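Local coordinates for hypothetical protein EF2904 (Enterococcus faecalis, PDB 2AZ4), which has no established function but binds two zinc ions in a metallo-beta-lactamase fold and, judging by its family, may bind RNA and act as an exonuclease, at residues V22-F34 / V152-P164. Numbering follows the deposited sequence.
Sequences VIEVAYKDAHIFF and VIKVGEISVEIVP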
loop_
_atom_site.group_PDB
_atom_site.type_symbol
_atom_site.label_atom_id
_atom_site.label_comp_id
_atom_site.label_asym_id
_atom_site.label_seq_id
_atom_site.Cartn_x
_atom_site.Cartn_y
_atom_site.Cartn_z
ATOM N N VAL A 22 7.181 12.269 -1.522
ATOM C CA VAL A 22 6.336 13.448 -1.517
ATOM C C VAL A 22 6.870 14.316 -2.643
ATOM O O VAL A 22 8.005 14.815 -2.584
ATOM C CB VAL A 22 6.363 14.217 -0.168
ATOM C CG1 VAL A 22 5.481 15.452 -0.236
ATOM C CG2 VAL A 22 5.951 13.302 1.017
ATOM N N ILE A 23 6.051 14.469 -3.672
ATOM C CA ILE A 23 6.404 15.257 -4.820
ATOM C C ILE A 23 5.379 16.355 -4.918
ATOM O O ILE A 23 4.195 16.130 -4.643
ATOM C CB ILE A 23 6.429 14.370 -6.106
ATOM C CG1 ILE A 23 7.569 13.335 -5.994
ATOM C CG2 ILE A 23 6.508 15.196 -7.360
ATOM C CD1 ILE A 23 7.435 12.147 -6.962
ATOM N N GLU A 24 5.861 17.531 -5.300
ATOM C CA GLU A 24 5.037 18.687 -5.591
ATOM C C GLU A 24 5.060 19.006 -7.072
ATOM O O GLU A 24 6.115 18.971 -7.718
ATOM C CB GLU A 24 5.537 19.908 -4.820
ATOM C CG GLU A 24 4.734 21.162 -5.094
ATOM C CD GLU A 24 5.275 22.376 -4.355
ATOM O OE1 GLU A 24 6.271 22.237 -3.623
ATOM O OE2 GLU A 24 4.705 23.473 -4.512
ATOM N N VAL A 25 3.889 19.316 -7.597
ATOM C CA VAL A 25 3.751 19.833 -8.943
ATOM C C VAL A 25 3.065 21.173 -8.807
ATOM O O VAL A 25 1.976 21.257 -8.240
ATOM C CB VAL A 25 2.956 18.894 -9.889
ATOM C CG1 VAL A 25 2.849 19.529 -11.286
ATOM C CG2 VAL A 25 3.659 17.541 -10.009
ATOM N N ALA A 26 3.725 22.221 -9.291
ATOM C CA ALA A 26 3.215 23.597 -9.176
ATOM C C ALA A 26 3.132 24.318 -10.520
ATOM O O ALA A 26 4.016 24.180 -11.372
ATOM C CB ALA A 26 4.067 24.394 -8.225
ATOM N N TYR A 27 2.061 25.093 -10.669
ATOM C CA TYR A 27 1.768 25.882 -11.852
ATOM C C TYR A 27 0.914 27.084 -11.445
ATOM O O TYR A 27 -0.183 26.913 -10.897
ATOM C CB TYR A 27 0.987 25.069 -12.890
ATOM C CG TYR A 27 0.733 25.841 -14.172
ATOM C CD1 TYR A 27 1.754 26.020 -15.109
ATOM C CD2 TYR A 27 -0.519 26.390 -14.446
ATOM C CE1 TYR A 27 1.538 26.725 -16.291
ATOM C CE2 TYR A 27 -0.744 27.113 -15.621
ATOM C CZ TYR A 27 0.296 27.266 -16.542
ATOM O OH TYR A 27 0.082 27.947 -17.714
ATOM N N LYS A 28 1.424 28.280 -11.746
ATOM C CA LYS A 28 0.825 29.563 -11.339
ATOM C C LYS A 28 0.532 29.549 -9.837
ATOM O O LYS A 28 1.424 29.252 -9.053
ATOM C CB LYS A 28 -0.409 29.925 -12.178
ATOM C CG LYS A 28 -0.110 30.270 -13.634
ATOM C CD LYS A 28 -1.410 30.568 -14.356
ATOM C CE LYS A 28 -1.189 31.336 -15.640
ATOM N NZ LYS A 28 -2.502 31.570 -16.337
ATOM N N ASP A 29 -0.699 29.854 -9.441
ATOM C CA ASP A 29 -1.061 29.847 -8.026
ATOM C C ASP A 29 -1.683 28.530 -7.530
ATOM O O ASP A 29 -2.387 28.507 -6.503
ATOM C CB ASP A 29 -1.966 31.035 -7.692
ATOM C CG ASP A 29 -3.247 31.048 -8.488
ATOM O OD1 ASP A 29 -3.460 30.158 -9.345
ATOM O OD2 ASP A 29 -4.051 31.980 -8.246
ATOM N N ALA A 30 -1.404 27.438 -8.236
ATOM C CA ALA A 30 -1.834 26.133 -7.759
ATOM C C ALA A 30 -0.680 25.152 -7.589
ATOM O O ALA A 30 0.342 25.219 -8.302
ATOM C CB ALA A 30 -2.935 25.550 -8.671
ATOM N N HIS A 31 -0.830 24.255 -6.618
ATOM C CA HIS A 31 0.107 23.150 -6.481
ATOM C C HIS A 31 -0.544 21.918 -5.882
ATOM O O HIS A 31 -1.505 22.022 -5.111
ATOM C CB HIS A 31 1.428 23.565 -5.759
ATOM C CG HIS A 31 1.275 24.019 -4.336
ATOM N ND1 HIS A 31 0.056 24.266 -3.737
ATOM C CD2 HIS A 31 2.214 24.294 -3.395
ATOM C CE1 HIS A 31 0.253 24.659 -2.486
ATOM N NE2 HIS A 31 1.551 24.676 -2.254
ATOM N N ILE A 32 -0.041 20.761 -6.289
ATOM C CA ILE A 32 -0.484 19.473 -5.782
ATOM C C ILE A 32 0.696 18.707 -5.194
ATOM O O ILE A 32 1.853 18.983 -5.525
ATOM C CB ILE A 32 -1.181 18.606 -6.856
ATOM C CG1 ILE A 32 -0.207 18.238 -7.983
ATOM C CG2 ILE A 32 -2.415 19.325 -7.362
ATOM C CD1 ILE A 32 -0.749 17.236 -9.011
ATOM N N PHE A 33 0.390 17.786 -4.290
ATOM C CA PHE A 33 1.394 16.962 -3.641
ATOM C C PHE A 33 0.885 15.528 -3.670
ATOM O O PHE A 33 -0.334 15.312 -3.682
ATOM C CB PHE A 33 1.624 17.374 -2.169
ATOM C CG PHE A 33 2.149 18.807 -1.974
ATOM C CD1 PHE A 33 3.481 19.038 -1.645
ATOM C CD2 PHE A 33 1.303 19.896 -2.072
ATOM C CE1 PHE A 33 3.962 20.362 -1.451
ATOM C CE2 PHE A 33 1.782 21.224 -1.888
ATOM C CZ PHE A 33 3.108 21.436 -1.574
ATOM N N PHE A 34 1.820 14.576 -3.645
ATOM C CA PHE A 34 1.557 13.129 -3.615
ATOM C C PHE A 34 2.884 12.417 -3.374
ATOM O O PHE A 34 3.917 12.875 -3.844
ATOM C CB PHE A 34 0.952 12.634 -4.941
ATOM C CG PHE A 34 1.710 13.090 -6.173
ATOM C CD1 PHE A 34 1.372 14.282 -6.821
ATOM C CD2 PHE A 34 2.768 12.330 -6.681
ATOM C CE1 PHE A 34 2.067 14.716 -7.934
ATOM C CE2 PHE A 34 3.467 12.754 -7.821
ATOM C CZ PHE A 34 3.127 13.943 -8.437
ATOM N N VAL A 152 -11.382 13.165 -12.838
ATOM C CA VAL A 152 -10.461 14.248 -13.070
ATOM C C VAL A 152 -10.776 15.354 -12.046
ATOM O O VAL A 152 -11.931 15.801 -11.898
ATOM C CB VAL A 152 -10.556 14.788 -14.540
ATOM C CG1 VAL A 152 -9.625 15.992 -14.769
ATOM C CG2 VAL A 152 -10.238 13.678 -15.546
ATOM N N ILE A 153 -9.751 15.752 -11.320
ATOM C CA ILE A 153 -9.845 16.866 -10.378
ATOM C C ILE A 153 -9.062 18.030 -10.948
ATOM O O ILE A 153 -7.949 17.843 -11.453
ATOM C CB ILE A 153 -9.278 16.486 -8.974
ATOM C CG1 ILE A 153 -10.032 15.279 -8.363
ATOM C CG2 ILE A 153 -9.277 17.680 -8.009
ATOM C CD1 ILE A 153 -11.581 15.430 -8.252
ATOM N N LYS A 154 -9.639 19.228 -10.826
ATOM C CA LYS A 154 -9.027 20.479 -11.232
ATOM C C LYS A 154 -8.599 21.321 -10.037
ATOM O O LYS A 154 -9.408 21.650 -9.166
ATOM C CB LYS A 154 -9.996 21.270 -12.102
ATOM C CG LYS A 154 -10.093 20.675 -13.493
ATOM C CD LYS A 154 -11.400 21.004 -14.174
ATOM C CE LYS A 154 -11.378 20.590 -15.653
ATOM N NZ LYS A 154 -11.295 19.093 -15.879
ATOM N N VAL A 155 -7.307 21.618 -9.979
ATOM C CA VAL A 155 -6.718 22.378 -8.878
ATOM C C VAL A 155 -6.081 23.546 -9.604
ATOM O O VAL A 155 -5.008 23.395 -10.205
ATOM C CB VAL A 155 -5.651 21.538 -8.122
ATOM C CG1 VAL A 155 -4.915 22.370 -7.059
ATOM C CG2 VAL A 155 -6.289 20.290 -7.503
ATOM N N GLY A 156 -6.766 24.691 -9.589
ATOM C CA GLY A 156 -6.423 25.795 -10.488
ATOM C C GLY A 156 -6.379 25.273 -11.915
ATOM O O GLY A 156 -7.302 24.597 -12.366
ATOM N N GLU A 157 -5.279 25.548 -12.607
ATOM C CA GLU A 157 -5.107 25.078 -13.970
ATOM C C GLU A 157 -4.384 23.735 -14.070
ATOM O O GLU A 157 -4.003 23.316 -15.160
ATOM C CB GLU A 157 -4.398 26.142 -14.796
ATOM C CG GLU A 157 -5.283 27.338 -15.075
ATOM C CD GLU A 157 -4.648 28.285 -16.086
ATOM O OE1 GLU A 157 -4.493 27.891 -17.273
ATOM O OE2 GLU A 157 -4.306 29.421 -15.686
ATOM N N ILE A 158 -4.187 23.066 -12.936
ATOM C CA ILE A 158 -3.704 21.694 -12.936
ATOM C C ILE A 158 -4.870 20.713 -12.977
ATOM O O ILE A 158 -5.806 20.802 -12.187
ATOM C CB ILE A 158 -2.834 21.351 -11.692
ATOM C CG1 ILE A 158 -1.830 22.453 -11.389
ATOM C CG2 ILE A 158 -2.133 20.004 -11.891
ATOM C CD1 ILE A 158 -1.046 22.207 -10.106
ATOM N N SER A 159 -4.789 19.755 -13.890
ATOM C CA SER A 159 -5.806 18.724 -14.021
ATOM C C SER A 159 -5.193 17.358 -13.676
ATOM O O SER A 159 -4.117 16.999 -14.169
ATOM C CB SER A 159 -6.360 18.749 -15.446
ATOM O OG SER A 159 -6.763 17.460 -15.860
ATOM N N VAL A 160 -5.843 16.625 -12.779
ATOM C CA VAL A 160 -5.286 15.367 -12.281
ATOM C C VAL A 160 -6.311 14.278 -12.511
ATOM O O VAL A 160 -7.440 14.364 -12.016
ATOM C CB VAL A 160 -4.918 15.429 -10.771
ATOM C CG1 VAL A 160 -4.269 14.110 -10.298
ATOM C CG2 VAL A 160 -4.021 16.624 -10.455
ATOM N N GLU A 161 -5.925 13.273 -13.277
ATOM C CA GLU A 161 -6.754 12.098 -13.471
ATOM C C GLU A 161 -6.253 10.965 -12.588
ATOM O O GLU A 161 -5.058 10.624 -12.610
ATOM C CB GLU A 161 -6.763 11.643 -14.930
ATOM C CG GLU A 161 -7.856 10.568 -15.217
ATOM C CD GLU A 161 -7.977 10.215 -16.692
ATOM O OE1 GLU A 161 -7.516 11.018 -17.525
ATOM O OE2 GLU A 161 -8.544 9.135 -17.020
ATOM N N ILE A 162 -7.169 10.372 -11.817
ATOM C CA ILE A 162 -6.807 9.284 -10.909
ATOM C C ILE A 162 -7.190 7.943 -11.529
ATOM O O ILE A 162 -8.360 7.626 -11.726
ATOM C CB ILE A 162 -7.382 9.501 -9.484
ATOM C CG1 ILE A 162 -6.886 8.426 -8.521
ATOM C CG2 ILE A 162 -8.904 9.609 -9.511
ATOM C CD1 ILE A 162 -6.918 8.869 -7.045
ATOM N N VAL A 163 -6.190 7.147 -11.832
ATOM C CA VAL A 163 -6.401 6.010 -12.711
ATOM C C VAL A 163 -6.064 4.765 -11.924
ATOM O O VAL A 163 -4.983 4.714 -11.373
ATOM C CB VAL A 163 -5.435 6.114 -13.939
ATOM C CG1 VAL A 163 -5.559 4.886 -14.844
ATOM C CG2 VAL A 163 -5.717 7.416 -14.757
ATOM N N PRO A 164 -6.953 3.751 -11.914
ATOM C CA PRO A 164 -6.714 2.505 -11.177
ATOM C C PRO A 164 -5.565 1.717 -11.777
ATOM O O PRO A 164 -5.397 1.654 -13.018
ATOM C CB PRO A 164 -8.028 1.737 -11.331
ATOM C CG PRO A 164 -8.598 2.257 -12.650
ATOM C CD PRO A 164 -8.258 3.721 -12.610
HETATM O O HOH W 1 -2.979 27.064 -11.696
#
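Ile-158 drives its CD1 methyl into the face of the 22-34 hairpin, 3.7 Å from Val-25 O and 3.8 Å from Ala-30 O, so the tip rests on paired backbone as well as on the Ala-30 and Ile-32 methyls. Its CG1 is anti to the carbonyl carbon (chi1 -45°) with the chain extended beyond, which carries CD1 out to the hairpin. Ile-32 works with both branches: Ile-32 CG2 lies 4.0 Å from Val-155 CG1, while Ile-32 CD1 lies 3.6 Å from Val-160 CG2, the two side chains sliding past each other in opposite directions. Ala-30 CB fits close over the 155-158 turn, 3.4 Å from Val-155 O.

At the hairpin ends, each a type II' turn, the contact becomes polar. Lys-28, extended beyond CG, lays its CG above one face of the Tyr-27 ring, offset toward the rim, and carries NZ to the syn lone pair of Glu-157 OE2 (2.9 Å), a salt bridge at the exposed margin. Glu-157 CB packs 3.9 Å from Tyr-27 CE2, the carboxylate plane turned 87° from the ring, and a water links Tyr-27 O to Glu-157 N. Thus two hairpins from the facing sheets of the metallo-beta-lactamase sandwich pack together, away from the zinc site, with strand 85-89 flanking strand 30-34 and strand 173-179 flanking strand 158-164.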